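PDB 7O21: uncharacterized conserved, which probably trims cell-wall peptidoglycan as an L,D-carboxypeptidase of the YkuD family, an activity tied to the curved shape of this predatory bacterium. Local coordinates for residues Phe94-Leu99 with Ala113-Tyr118; Glu37-Tyr42 with Leu168-Ile173; Val43-Lys48 with Leu174-Val179. All coordinates share one frame; numbering follows the deposited sequence.

Interaction 1 of 3, residues Phe94-Leu99 with Ala113-Tyr118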
loop_
_atom_site.group_PDB
_atom_site.type_symbol
_atom_site.label_atom_id
_atom_site.label_comp_id
_atom_site.label_asym_id
_atom_site.label_seq_id
_atom_site.Cartn_x
_atom_site.Cartn_y
_atom_site.Cartn_z
ATOM N N PHE A 94 -5.744 1.821 -10.108
ATOM C CA PHE A 94 -6.026 0.363 -10.120
ATOM C C PHE A 94 -7.015 0.094 -8.976
ATOM O O PHE A 94 -6.923 0.737 -7.950
ATOM C CB PHE A 94 -4.732 -0.455 -9.942
ATOM C CG PHE A 94 -3.767 -0.435 -11.111
ATOM C CD1 PHE A 94 -2.913 0.636 -11.331
ATOM C CD2 PHE A 94 -3.723 -1.482 -12.023
ATOM C CE1 PHE A 94 -2.068 0.657 -12.433
ATOM C CE2 PHE A 94 -2.876 -1.457 -13.117
ATOM C CZ PHE A 94 -2.042 -0.388 -13.307
ATOM N N LEU A 95 -7.976 -0.788 -9.189
ATOM C CA LEU A 95 -8.931 -1.159 -8.151
ATOM C C LEU A 95 -8.322 -2.206 -7.226
ATOM O O LEU A 95 -7.713 -3.175 -7.691
ATOM C CB LEU A 95 -10.204 -1.690 -8.798
ATOM C CG LEU A 95 -10.861 -0.612 -9.676
ATOM C CD1 LEU A 95 -11.761 -1.235 -10.724
ATOM C CD2 LEU A 95 -11.612 0.395 -8.809
ATOM N N GLN A 96 -8.496 -2.002 -5.927
ATOM C CA GLN A 96 -7.789 -2.832 -4.925
ATOM C C GLN A 96 -8.679 -3.793 -4.136
ATOM O O GLN A 96 -8.290 -4.923 -4.026
ATOM C CB GLN A 96 -7.056 -1.898 -3.965
ATOM C CG GLN A 96 -5.996 -1.028 -4.618
ATOM C CD GLN A 96 -5.080 -0.375 -3.615
ATOM O OE1 GLN A 96 -5.506 0.364 -2.743
ATOM N NE2 GLN A 96 -3.797 -0.675 -3.705
ATOM N N GLU A 97 -9.701 -3.298 -3.448
ATOM C CA GLU A 97 -10.516 -4.140 -2.586
ATOM C C GLU A 97 -11.988 -3.951 -2.908
ATOM O O GLU A 97 -12.410 -2.889 -3.369
ATOM C CB GLU A 97 -10.334 -3.758 -1.109
ATOM C CG GLU A 97 -8.925 -3.925 -0.563
ATOM C CD GLU A 97 -8.798 -3.412 0.866
ATOM O OE1 GLU A 97 -9.769 -3.535 1.640
ATOM O OE2 GLU A 97 -7.731 -2.863 1.203
ATOM N N ARG A 98 -12.766 -4.991 -2.638
ATOM C CA ARG A 98 -14.210 -4.976 -2.806
ATOM C C ARG A 98 -14.859 -4.953 -1.426
ATOM O O ARG A 98 -14.498 -5.744 -0.546
ATOM C CB ARG A 98 -14.642 -6.214 -3.591
ATOM C CG ARG A 98 -16.141 -6.397 -3.784
ATOM C CD ARG A 98 -16.407 -7.708 -4.522
ATOM N NE ARG A 98 -17.797 -8.141 -4.391
ATOM C CZ ARG A 98 -18.472 -8.785 -5.338
ATOM N NH1 ARG A 98 -17.886 -9.074 -6.493
ATOM N NH2 ARG A 98 -19.733 -9.142 -5.132
ATOM N N LEU A 99 -15.800 -4.035 -1.241
ATOM C CA LEU A 99 -16.473 -3.831 0.032
ATOM C C LEU A 99 -17.978 -3.872 -0.183
ATOM O O LEU A 99 -18.489 -3.432 -1.219
ATOM C CB LEU A 99 -16.116 -2.461 0.616
ATOM C CG LEU A 99 -14.631 -2.179 0.819
ATOM C CD1 LEU A 99 -14.391 -0.716 1.161
ATOM C CD2 LEU A 99 -14.117 -3.074 1.919
ATOM N N ALA A 113 -18.666 -1.294 -3.191
ATOM C CA ALA A 113 -17.645 -0.288 -3.446
ATOM C C ALA A 113 -16.352 -0.996 -3.788
ATOM O O ALA A 113 -16.062 -2.073 -3.265
ATOM C CB ALA A 113 -17.386 0.626 -2.241
ATOM N N PHE A 114 -15.567 -0.372 -4.658
ATOM C CA PHE A 114 -14.222 -0.831 -4.961
ATOM C C PHE A 114 -13.259 0.294 -4.634
ATOM O O PHE A 114 -13.454 1.428 -5.081
ATOM C CB PHE A 114 -14.100 -1.208 -6.434
ATOM C CG PHE A 114 -14.908 -2.408 -6.807
ATOM C CD1 PHE A 114 -16.226 -2.264 -7.232
ATOM C CD2 PHE A 114 -14.365 -3.688 -6.718
ATOM C CE1 PHE A 114 -16.985 -3.367 -7.564
ATOM C CE2 PHE A 114 -15.131 -4.802 -7.049
ATOM C CZ PHE A 114 -16.443 -4.638 -7.472
ATOM N N THR A 115 -12.240 -0.014 -3.832
ATOM C CA THR A 115 -11.267 1.006 -3.485
ATOM C C THR A 115 -10.240 1.131 -4.601
ATOM O O THR A 115 -10.081 0.234 -5.435
ATOM C CB THR A 115 -10.565 0.632 -2.181
ATOM O OG1 THR A 115 -9.761 -0.542 -2.400
ATOM C CG2 THR A 115 -11.592 0.349 -1.074
ATOM N N THR A 116 -9.515 2.241 -4.584
ATOM C CA THR A 116 -8.432 2.466 -5.535
ATOM C C THR A 116 -7.100 2.618 -4.805
ATOM O O THR A 116 -7.019 2.595 -3.565
ATOM C CB THR A 116 -8.678 3.721 -6.378
ATOM O OG1 THR A 116 -8.499 4.896 -5.565
ATOM C CG2 THR A 116 -10.076 3.717 -7.032
ATOM N N ASN A 117 -6.037 2.774 -5.591
ATOM C CA ASN A 117 -4.720 3.086 -5.057
ATOM C C ASN A 117 -4.463 4.586 -4.982
ATOM O O ASN A 117 -3.308 4.991 -4.820
ATOM C CB ASN A 117 -3.622 2.377 -5.860
ATOM C CG ASN A 117 -3.529 2.883 -7.292
ATOM O OD1 ASN A 117 -4.528 3.162 -7.916
ATOM N ND2 ASN A 117 -2.299 3.030 -7.798
ATOM N N TYR A 118 -5.489 5.421 -5.110
ATOM C CA TYR A 118 -5.274 6.850 -4.925
ATOM C C TYR A 118 -4.829 7.117 -3.491
ATOM O O TYR A 118 -5.435 6.596 -2.548
ATOM C CB TYR A 118 -6.551 7.653 -5.197
ATOM C CG TYR A 118 -6.361 9.126 -4.892
ATOM C CD1 TYR A 118 -5.895 9.994 -5.867
ATOM C CD2 TYR A 118 -6.612 9.639 -3.622
ATOM C CE1 TYR A 118 -5.691 11.340 -5.594
ATOM C CE2 TYR A 118 -6.413 10.980 -3.344
ATOM C CZ TYR A 118 -5.957 11.823 -4.336
ATOM O OH TYR A 118 -5.747 13.162 -4.084
HETATM O O HOH W 1 -7.822 -0.460 -0.434
#

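Interaction 2 of 3, residues Glu37-Tyr42 with Leu168-Ile173. With EDO (1,2-ethanediol), chain K.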
loop_
_atom_site.group_PDB
_atom_site.type_symbol
_atom_site.label_atom_id
_atom_site.label_comp_id
_atom_site.label_asym_id
_atom_site.label_seq_id
_atom_site.Cartn_x
_atom_site.Cartn_y
_atom_site.Cartn_z
ATOM N N GLU A 37 -1.816 -12.482 -18.490
ATOM C CA GLU A 37 -3.088 -12.884 -17.896
ATOM C C GLU A 37 -3.118 -12.737 -16.374
ATOM O O GLU A 37 -4.208 -12.723 -15.790
ATOM C CB GLU A 37 -3.491 -14.279 -18.407
ATOM C CG GLU A 37 -3.631 -14.236 -19.917
ATOM C CD GLU A 37 -4.065 -15.533 -20.578
ATOM O OE1 GLU A 37 -4.370 -16.522 -19.884
ATOM O OE2 GLU A 37 -4.091 -15.551 -21.827
ATOM N N ALA A 38 -1.961 -12.614 -15.723
ATOM C CA ALA A 38 -1.937 -12.300 -14.301
ATOM C C ALA A 38 -2.443 -10.893 -14.025
ATOM O O ALA A 38 -2.826 -10.598 -12.887
ATOM C CB ALA A 38 -0.517 -12.456 -13.758
ATOM N N PHE A 39 -2.475 -10.032 -15.043
ATOM C CA PHE A 39 -3.033 -8.692 -14.889
ATOM C C PHE A 39 -4.485 -8.760 -15.342
ATOM O O PHE A 39 -5.081 -9.840 -15.312
ATOM C CB PHE A 39 -2.261 -7.668 -15.735
ATOM C CG PHE A 39 -0.759 -7.662 -15.486
ATOM C CD1 PHE A 39 -0.224 -8.006 -14.253
ATOM C CD2 PHE A 39 0.106 -7.305 -16.507
ATOM C CE1 PHE A 39 1.171 -7.996 -14.055
ATOM C CE2 PHE A 39 1.486 -7.285 -16.321
ATOM C CZ PHE A 39 2.013 -7.628 -15.102
ATOM N N SER A 40 -5.072 -7.645 -15.772
ATOM C CA SER A 40 -6.497 -7.588 -16.075
ATOM C C SER A 40 -6.685 -7.374 -17.566
ATOM O O SER A 40 -6.086 -6.461 -18.144
ATOM C CB SER A 40 -7.161 -6.449 -15.300
ATOM O OG SER A 40 -8.499 -6.233 -15.749
ATOM N N ARG A 41 -7.511 -8.206 -18.193
ATOM C CA ARG A 41 -7.796 -7.958 -19.601
ATOM C C ARG A 41 -8.785 -6.830 -19.812
ATOM O O ARG A 41 -8.995 -6.428 -20.963
ATOM C CB ARG A 41 -8.259 -9.228 -20.319
ATOM C CG ARG A 41 -9.552 -9.827 -19.832
ATOM C CD ARG A 41 -9.670 -11.267 -20.378
ATOM N NE ARG A 41 -11.015 -11.811 -20.225
ATOM C CZ ARG A 41 -11.368 -12.706 -19.309
ATOM N NH1 ARG A 41 -10.474 -13.188 -18.452
ATOM N NH2 ARG A 41 -12.622 -13.134 -19.257
ATOM N N TYR A 42 -9.381 -6.308 -18.738
ATOM C CA TYR A 42 -10.337 -5.213 -18.806
ATOM C C TYR A 42 -9.757 -3.938 -18.204
ATOM O O TYR A 42 -8.989 -3.983 -17.236
ATOM C CB TYR A 42 -11.628 -5.562 -18.051
ATOM C CG TYR A 42 -12.310 -6.788 -18.588
ATOM C CD1 TYR A 42 -12.905 -6.783 -19.847
ATOM C CD2 TYR A 42 -12.301 -7.970 -17.866
ATOM C CE1 TYR A 42 -13.524 -7.938 -20.346
ATOM C CE2 TYR A 42 -12.906 -9.111 -18.359
ATOM C CZ TYR A 42 -13.508 -9.087 -19.591
ATOM O OH TYR A 42 -14.112 -10.234 -20.070
ATOM N N LEU A 168 -9.421 -7.820 -8.541
ATOM C CA LEU A 168 -8.882 -7.011 -7.458
ATOM C C LEU A 168 -7.364 -6.981 -7.523
ATOM O O LEU A 168 -6.714 -8.006 -7.747
ATOM C CB LEU A 168 -9.343 -7.562 -6.112
ATOM C CG LEU A 168 -10.845 -7.466 -5.871
ATOM C CD1 LEU A 168 -11.137 -7.979 -4.469
ATOM C CD2 LEU A 168 -11.323 -6.031 -6.045
ATOM N N GLY A 169 -6.800 -5.791 -7.342
ATOM C CA GLY A 169 -5.378 -5.593 -7.438
ATOM C C GLY A 169 -4.852 -5.395 -8.840
ATOM O O GLY A 169 -3.667 -5.063 -8.995
ATOM N N GLU A 170 -5.683 -5.567 -9.861
ATOM C CA GLU A 170 -5.183 -5.573 -11.234
ATOM C C GLU A 170 -5.941 -4.660 -12.190
ATOM O O GLU A 170 -5.321 -4.033 -13.049
ATOM C CB GLU A 170 -5.172 -7.002 -11.792
ATOM C CG GLU A 170 -4.375 -7.999 -10.953
ATOM C CD GLU A 170 -2.902 -7.685 -10.881
ATOM O OE1 GLU A 170 -2.385 -6.972 -11.766
ATOM O OE2 GLU A 170 -2.253 -8.180 -9.929
ATOM N N THR A 171 -7.256 -4.575 -12.083
ATOM C CA THR A 171 -8.009 -3.837 -13.109
ATOM C C THR A 171 -7.778 -2.330 -12.999
ATOM O O THR A 171 -8.092 -1.736 -11.957
ATOM C CB THR A 171 -9.502 -4.161 -13.021
ATOM O OG1 THR A 171 -9.687 -5.549 -13.320
ATOM C CG2 THR A 171 -10.306 -3.318 -14.032
ATOM N N PRO A 172 -7.303 -1.667 -14.052
ATOM C CA PRO A 172 -7.187 -0.203 -14.013
ATOM C C PRO A 172 -8.542 0.475 -14.025
ATOM O O PRO A 172 -9.496 0.001 -14.648
ATOM C CB PRO A 172 -6.444 0.135 -15.315
ATOM C CG PRO A 172 -5.778 -1.135 -15.739
ATOM C CD PRO A 172 -6.686 -2.247 -15.259
ATOM N N ILE A 173 -8.608 1.616 -13.350
ATOM C CA ILE A 173 -9.684 2.578 -13.544
ATOM C C ILE A 173 -9.038 3.908 -13.900
ATOM O O ILE A 173 -8.188 4.420 -13.158
ATOM C CB ILE A 173 -10.633 2.667 -12.334
ATOM C CG1 ILE A 173 -11.758 3.644 -12.628
ATOM C CG2 ILE A 173 -9.876 3.018 -11.026
ATOM C CD1 ILE A 173 -12.934 3.524 -11.664
HETATM C C1 EDO K . 1.848 -10.881 -9.872
HETATM O O1 EDO K . 1.059 -12.075 -9.909
HETATM C C2 EDO K . 1.016 -9.736 -10.434
HETATM O O2 EDO K . -0.138 -9.544 -9.606
#

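Interaction 3 of 3, residues Val43-Lys48 with Leu174-Val179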
loop_
_atom_site.group_PDB
_atom_site.type_symbol
_atom_site.label_atom_id
_atom_site.label_comp_id
_atom_site.label_asym_id
_atom_site.label_seq_id
_atom_site.Cartn_x
_atom_site.Cartn_y
_atom_site.Cartn_z
ATOM N N VAL A 43 -10.192 -2.795 -18.744
ATOM C CA VAL A 43 -9.857 -1.475 -18.220
ATOM C C VAL A 43 -11.154 -0.691 -18.109
ATOM O O VAL A 43 -11.951 -0.690 -19.051
ATOM C CB VAL A 43 -8.892 -0.738 -19.165
ATOM C CG1 VAL A 43 -8.802 0.739 -18.796
ATOM C CG2 VAL A 43 -7.505 -1.398 -19.134
ATOM N N ILE A 44 -11.364 -0.017 -16.986
ATOM C CA ILE A 44 -12.519 0.859 -16.808
ATOM C C ILE A 44 -12.093 2.292 -17.095
ATOM O O ILE A 44 -11.060 2.750 -16.584
ATOM C CB ILE A 44 -13.101 0.725 -15.392
ATOM C CG1 ILE A 44 -13.677 -0.690 -15.192
ATOM C CG2 ILE A 44 -14.158 1.807 -15.163
ATOM C CD1 ILE A 44 -14.111 -0.959 -13.769
ATOM N N LEU A 45 -12.873 3.003 -17.919
ATOM C CA LEU A 45 -12.566 4.376 -18.309
ATOM C C LEU A 45 -13.728 5.262 -17.885
ATOM O O LEU A 45 -14.875 5.013 -18.277
ATOM C CB LEU A 45 -12.369 4.484 -19.823
ATOM C CG LEU A 45 -12.257 5.908 -20.362
ATOM C CD1 LEU A 45 -10.987 6.558 -19.866
ATOM C CD2 LEU A 45 -12.307 5.889 -21.890
ATOM N N VAL A 46 -13.440 6.280 -17.074
ATOM C CA VAL A 46 -14.458 7.212 -16.585
ATOM C C VAL A 46 -14.251 8.558 -17.270
ATOM O O VAL A 46 -13.174 9.156 -17.176
ATOM C CB VAL A 46 -14.410 7.366 -15.060
ATOM C CG1 VAL A 46 -15.507 8.337 -14.585
ATOM C CG2 VAL A 46 -14.527 6.019 -14.370
ATOM N N ASP A 47 -15.289 9.043 -17.941
ATOM C CA ASP A 47 -15.273 10.298 -18.691
ATOM C C ASP A 47 -16.161 11.261 -17.905
ATOM O O ASP A 47 -17.391 11.189 -17.991
ATOM C CB ASP A 47 -15.818 10.013 -20.090
ATOM C CG ASP A 47 -15.925 11.241 -20.962
ATOM O OD1 ASP A 47 -15.905 12.380 -20.451
ATOM O OD2 ASP A 47 -16.038 11.046 -22.190
ATOM N N LYS A 48 -15.543 12.151 -17.118
ATOM C CA LYS A 48 -16.329 13.036 -16.261
ATOM C C LYS A 48 -17.227 13.949 -17.077
ATOM O O LYS A 48 -18.390 14.166 -16.714
ATOM C CB LYS A 48 -15.435 13.882 -15.357
ATOM C CG LYS A 48 -14.601 13.097 -14.361
ATOM C CD LYS A 48 -13.847 14.085 -13.473
ATOM C CE LYS A 48 -12.935 13.394 -12.482
ATOM N NZ LYS A 48 -12.009 14.397 -11.871
ATOM N N LEU A 174 -9.377 4.425 -15.075
ATOM C CA LEU A 174 -8.835 5.676 -15.588
ATOM C C LEU A 174 -9.907 6.730 -15.380
ATOM O O LEU A 174 -11.014 6.600 -15.911
ATOM C CB LEU A 174 -8.522 5.546 -17.074
ATOM C CG LEU A 174 -7.554 4.430 -17.477
ATOM C CD1 LEU A 174 -7.270 4.467 -18.987
ATOM C CD2 LEU A 174 -6.271 4.486 -16.667
ATOM N N ILE A 175 -9.598 7.747 -14.588
ATOM C CA ILE A 175 -10.575 8.743 -14.171
ATOM C C ILE A 175 -10.133 10.063 -14.785
ATOM O O ILE A 175 -9.201 10.705 -14.296
ATOM C CB ILE A 175 -10.694 8.820 -12.642
ATOM C CG1 ILE A 175 -11.098 7.445 -12.059
ATOM C CG2 ILE A 175 -11.718 9.901 -12.235
ATOM C CD1 ILE A 175 -11.043 7.348 -10.533
ATOM N N PHE A 176 -10.783 10.479 -15.872
ATOM C CA PHE A 176 -10.312 11.605 -16.672
ATOM C C PHE A 176 -11.406 12.657 -16.750
ATOM O O PHE A 176 -12.571 12.323 -16.991
ATOM C CB PHE A 176 -9.949 11.136 -18.084
ATOM C CG PHE A 176 -8.776 10.164 -18.144
ATOM C CD1 PHE A 176 -7.831 10.114 -17.128
ATOM C CD2 PHE A 176 -8.625 9.318 -19.237
ATOM C CE1 PHE A 176 -6.737 9.234 -17.203
ATOM C CE2 PHE A 176 -7.540 8.436 -19.320
ATOM C CZ PHE A 176 -6.601 8.392 -18.296
ATOM N N ASP A 177 -11.028 13.927 -16.537
ATOM C CA ASP A 177 -11.980 15.026 -16.677
ATOM C C ASP A 177 -12.521 15.081 -18.095
ATOM O O ASP A 177 -13.708 15.369 -18.311
ATOM C CB ASP A 177 -11.309 16.365 -16.340
ATOM C CG ASP A 177 -11.000 16.528 -14.859
ATOM O OD1 ASP A 177 -11.211 15.581 -14.076
ATOM O OD2 ASP A 177 -10.532 17.617 -14.471
ATOM N N HIS A 178 -11.670 14.793 -19.077
ATOM C CA HIS A 178 -12.043 14.854 -20.479
ATOM C C HIS A 178 -11.481 13.607 -21.147
ATOM O O HIS A 178 -10.512 13.025 -20.660
ATOM C CB HIS A 178 -11.477 16.153 -21.078
ATOM C CG HIS A 178 -12.083 17.392 -20.483
ATOM N ND1 HIS A 178 -13.353 17.829 -20.796
ATOM C CD2 HIS A 178 -11.618 18.241 -19.535
ATOM C CE1 HIS A 178 -13.627 18.917 -20.098
ATOM N NE2 HIS A 178 -12.593 19.186 -19.322
ATOM N N VAL A 179 -12.120 13.164 -22.231
ATOM C CA VAL A 179 -11.650 12.025 -23.022
ATOM C C VAL A 179 -11.630 12.437 -24.488
ATOM O O VAL A 179 -12.662 12.844 -25.031
ATOM C CB VAL A 179 -12.520 10.773 -22.826
ATOM C CG1 VAL A 179 -12.067 9.655 -23.766
ATOM C CG2 VAL A 179 -12.463 10.309 -21.377
HETATM O O HOH W 2 -14.872 13.855 -22.669
HETATM O O HOH W 3 -15.510 12.495 -24.439
#

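Interaction 1 of 3, residues Phe94-Leu99 with Ala113-Tyr118
Thr115 faces two residues at once, Gln96 and Glu97, and grips them with both its backbone and its hydroxyl. Thr115 O takes Gln96 N at 2.8 Å, the donor standing above the carbonyl plane, while Thr115 N gives a 2.9 Å bond to Glu97 O. The hydroxyl is held between the backbone N and the carbonyl carbon (chi1 67°), where Thr115 OG1 accepts Glu97 N at 2.9 Å in a rather bent bond, 140° at the hydrogen. A water ties the same OG1 to Glu97 OE2, weakly on the carboxylate side. The methyl, Thr115 CG2, meets Leu99 CD1 at 3.7 Å, the two side chains crossing at about a right angle.

Phe114 points to the other face of the sheet. Its ring runs alongside Arg98 in the same direction, with Phe114 CE2 3.8 Å from Arg98 CB, while the guanidinium plane is turned 72° from the ring. On the same face Leu95 CD2 lies 3.8 Å from Phe114 CB, and helix 156-163 covers this side through Ile159 and Ala163. Past Thr116, Asn117 OD1 accepts Phe94 N at 2.8 Å.

Two residues set against one is a beta bulge, here in the antiparallel pair of strands 91-99 and 113-116. The pair belongs to the YkuD catalytic sheet, where Ala113 packs on the predicted active-site His136.

Interaction 2 of 3, residues Glu37-Tyr42 with Leu168-Ile173
Glu170 reaches across to the loop 37-42 and touches it with every side-chain atom from CB to OE1. Glu170 CB lies against the backbone, 4.0 Å from Phe39 C, at about the same distance from Ser40 N. The next carbon, Glu170 CG, comes within 3.6 Å of Ala38 O. There the chain bends (chi2 -64°), which swings CD round beside that same carbonyl. At the tip, Glu170 OE1 approaches Phe39 CD1 at 3.5 Å; it comes in obliquely, although the carboxylate and ring planes are only 19° apart. Glu170 OE2 accepts a short hydrogen bond, 2.5 Å, from O2 of a 1,2-ethanediol molecule that probably came from the crystallisation liquor. Lys264 stands near both partners, as a cation-pi partner of the Phe39 ring and in a long, weak ion pair with Glu170 OE1.

One residue further on, the contact turns from a carboxylate to hydroxyls. Thr171 OG1 donates to Ser40 OG at 2.8 Å. Ser40 OG sits anti to its own backbone N (chi1 170°) and donates in turn to Tyr42 O, 2.7 Å away, in the carbonyl plane and on a lone pair. The methyl of Thr171 rests on that carbonyl too, Thr171 CG2 lying 3.5 Å from Tyr42 O, and Pro172 CD touches it as well. Lys167 N donates to Thr171 OG1, while Lys167 NZ binds Phe39 O.

The hydroxyl chain therefore runs one way, from Lys167 N through Thr171 and Ser40 to Tyr42 O, and satisfies two buried hydroxyls as donors and acceptors. The carboxylate end is of another kind: it is only weakly paired with Lys264, and one of its oxygens is taken by a solvent diol that the protein may not meet in the cell.

Interaction 3 of 3, residues Val43-Lys48 with Leu174-Val179
Lys48 and Asp177 close this contact with a salt bridge, Lys48 NZ meeting Asp177 OD1 at 2.6 Å nearly along its C-O axis. The lysine is extended and lies beside the aspartate, both pointing the same way; on its way out Lys48 CE touches Ile175 CG2 at 3.7 Å. On the opposite face of the sheet, Leu45 CD1 packs against Phe176 CD2 at 3.7 Å, the side chains at about a right angle, and also meets Leu174 CB. Leu174 CB lies 3.6 Å above one face of the Phe176 ring, toward its rim. Next to them Val179 CG2 presses on Asp47 CB at 3.6 Å. Two waters lie between the Asp47 carboxylate and the Val179 backbone, one accepting from Val179 N; not all their donor bonds can hold at once.

Behind the side chains is a straight backbone ladder. Leu174 N bonds to Ile44 O; Val46 N reaches Leu174 O at 2.7 Å; then come Phe176 N to Val46 O and Lys48 N to Phe176 O.

Further out, Thr88 OG1 and Pro89 O also take Lys48 NZ, Glu90 OE1 holds Asp177 N, Gln50 N bonds to Asp47 OD1, and His257 stacks on Phe176.

Such alternating bonds define a parallel beta pair. Here the first and last strands of the YkuD domain's mixed sheet, 42-47 and 172-176, pair, and the side chain of Ile175 is about 8 Å from that of the predicted nucleophile Cys151.

All three contacts reach one mixed sheet of the YkuD catalytic domain, in which strand 172-176 lies between 91-99 and 42-47. Interactions 2 and 3 both use strand 172-176, with centres about 16 Å apart; the centre of interaction 1 lies about 12 Å from that of interaction 2 and about 16 Å from that of interaction 3. Backbone bonds probably join Leu95 to Gly169 and Thr171, and Pro172 O to Ile44 N, which makes the three continuous. Along the chain, 37-48 comes first and 168-179 last, so interaction 1 is nested inside the long loop that the other two close. Interactions 1 and 3 come near the predicted catalytic residues; interaction 2 lies away from them.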